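Local coordinates for transcriptional regulators (LACI-FAMILY TRANSCRIPTIONAL REGULATORY PROTEIN) (Corynebacterium glutamicum, PDB 3GYB), which probably binds regulatory DNA as a LacI-family transcription factor, through a helix-turn-helix domain joined to a periplasmic-binding-protein-like effector domain, at the interface of chains A and B. Sequence-based numbering; all coordinates share one arbitrary frame. Chains: chain A/B, Transcriptional regulators (LACI-FAMILY TRANSCRIPTIONAL REGULATORY PROTEIN).

The interface of chains A and B. Residues chain A 24-25, 28, 32, 38, 40; chain B 15, 44-45.
B:Thr45, in an irregular loop segment whose backbone is neither helical nor fully extended, lies against helix 21-31 of chain A, whose residues A:Ile24, A:Gln25 and A:Ser28 keep regular helical backbone angles and present one face to it. The backbone carbonyl of B:Thr45 is the polar centre of the contact. The hydroxyl of A:Ser28 donates a hydrogen bond to it, A:Ser28 OG to B:Thr45 O 2.6 Å, lying in the carbonyl plane on a lone pair, with a C=O...OG angle of 121°. This hydroxyl is held anti to the backbone N of its own residue (chi1 179°), which carries it outward from the helix to the partner chain. Around the same oxygen, methyl groups of A:Thr32 and A:Leu38 form an apolar rim, with A:Leu38 CD1 3.7 Å from B:Thr45 O. Within chain A, A:Thr32 OG1 bonds back to the A:Ser28 backbone O at 2.7 Å, from above the carbonyl plane and across the end of helix 21-31, and its methyl CG2 is turned towards the loop.

The two branches of the B:Thr45 side chain each rest on a different helix residue. Methyl CG2 of B:Thr45 meets the amide of A:Gln25 through its carbonyl oxygen OE1, at 3.3 Å, with NE2 farther off; the glutamine chain bends at chi2 (64°), bringing that amide round beside the methyl. On the other branch, hydroxyl OG1 of B:Thr45 faces A:Ile24 CG2 at 3.6 Å, the two side chains crossing nearly at right angles. Farther along, the phenol oxygen OH of B:Tyr15 lies 3.2 Å from methyl CG2 of A:Val40 in strand 37-41, a van der Waals contact with the ring carbon CZ behind it, as the two side chains pass antiparallel. B:Leu44 adds a smaller buried surface beside B:Thr45.

With its two-fold twin, this loop-on-helix patch probably helps join the two periplasmic-binding-protein-like domains, within the regulatory part of the protein. It would, as in other LacI-family dimers, help hold the DNA-binding domains as a pair, though the structure alone does not show this.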
loop_
_atom_site.group_PDB
_atom_site.type_symbol
_atom_site.label_atom_id
_atom_site.label_comp_id
_atom_site.label_asym_id
_atom_site.label_seq_id
_atom_site.Cartn_x
_atom_site.Cartn_y
_atom_site.Cartn_z
ATOM N N ILE A 24 -7.711 3.100 -9.184
ATOM C CA ILE A 24 -6.889 3.655 -10.252
ATOM C C ILE A 24 -6.768 2.643 -11.383
ATOM O O ILE A 24 -6.748 3.014 -12.556
ATOM C CB ILE A 24 -5.479 4.041 -9.748
ATOM C CG1 ILE A 24 -5.591 5.171 -8.721
ATOM C CG2 ILE A 24 -4.608 4.495 -10.918
ATOM C CD1 ILE A 24 -4.248 5.736 -8.287
ATOM N N GLN A 25 -6.701 1.360 -11.034
ATOM C CA GLN A 25 -6.606 0.318 -12.053
ATOM C C GLN A 25 -7.868 0.367 -12.914
ATOM O O GLN A 25 -7.804 0.245 -14.138
ATOM C CB GLN A 25 -6.476 -1.067 -11.405
ATOM C CG GLN A 25 -6.360 -2.222 -12.406
ATOM C CD GLN A 25 -5.096 -2.157 -13.255
ATOM O OE1 GLN A 25 -3.981 -2.283 -12.743
ATOM N NE2 GLN A 25 -5.266 -1.956 -14.561
ATOM N N SER A 28 -7.901 3.446 -15.048
ATOM C CA SER A 28 -6.974 3.203 -16.143
ATOM C C SER A 28 -7.559 2.323 -17.240
ATOM O O SER A 28 -7.393 2.604 -18.429
ATOM C CB SER A 28 -5.690 2.561 -15.606
ATOM O OG SER A 28 -4.787 2.287 -16.665
ATOM N N THR A 32 -7.104 4.686 -20.407
ATOM C CA THR A 32 -5.931 4.467 -21.248
ATOM C C THR A 32 -6.201 3.908 -22.646
ATOM O O THR A 32 -5.500 4.257 -23.596
ATOM C CB THR A 32 -4.869 3.600 -20.525
ATOM O OG1 THR A 32 -5.420 2.324 -20.177
ATOM C CG2 THR A 32 -4.401 4.307 -19.258
ATOM N N LEU A 38 -2.194 8.613 -17.122
ATOM C CA LEU A 38 -2.455 9.072 -15.760
ATOM C C LEU A 38 -1.211 9.359 -14.940
ATOM O O LEU A 38 -0.197 8.692 -15.087
ATOM C CB LEU A 38 -3.266 8.017 -15.005
ATOM C CG LEU A 38 -4.445 7.350 -15.713
ATOM C CD1 LEU A 38 -5.044 6.293 -14.796
ATOM C CD2 LEU A 38 -5.486 8.388 -16.089
ATOM N N VAL A 40 -0.197 10.524 -10.748
ATOM C CA VAL A 40 -0.721 10.692 -9.402
ATOM C C VAL A 40 -0.076 11.800 -8.577
ATOM O O VAL A 40 1.142 11.981 -8.583
ATOM C CB VAL A 40 -0.611 9.361 -8.611
ATOM C CG1 VAL A 40 -1.092 9.554 -7.182
ATOM C CG2 VAL A 40 -1.446 8.281 -9.301
ATOM N N TYR B 15 2.140 0.399 -7.188
ATOM C CA TYR B 15 1.684 1.005 -5.937
ATOM C C TYR B 15 1.510 -0.065 -4.855
ATOM O O TYR B 15 1.504 0.243 -3.664
ATOM C CB TYR B 15 0.347 1.736 -6.142
ATOM C CG TYR B 15 0.389 2.852 -7.172
ATOM C CD1 TYR B 15 1.254 3.933 -7.024
ATOM C CD2 TYR B 15 -0.432 2.816 -8.297
ATOM C CE1 TYR B 15 1.303 4.950 -7.974
ATOM C CE2 TYR B 15 -0.391 3.828 -9.252
ATOM C CZ TYR B 15 0.480 4.889 -9.087
ATOM O OH TYR B 15 0.553 5.875 -10.046
ATOM N N LEU B 44 2.020 0.122 -14.455
ATOM C CA LEU B 44 0.844 -0.724 -14.628
ATOM C C LEU B 44 -0.453 -0.013 -14.971
ATOM O O LEU B 44 -1.330 -0.605 -15.602
ATOM C CB LEU B 44 0.609 -1.551 -13.361
ATOM C CG LEU B 44 1.728 -2.493 -12.917
ATOM C CD1 LEU B 44 1.361 -3.111 -11.576
ATOM C CD2 LEU B 44 1.947 -3.572 -13.970
ATOM N N THR B 45 -0.588 1.244 -14.566
ATOM C CA THR B 45 -1.831 1.958 -14.815
ATOM C C THR B 45 -1.727 3.317 -15.499
ATOM O O THR B 45 -2.697 3.781 -16.097
ATOM C CB THR B 45 -2.614 2.147 -13.497
ATOM O OG1 THR B 45 -1.845 2.952 -12.593
ATOM C CG2 THR B 45 -2.895 0.790 -12.844
#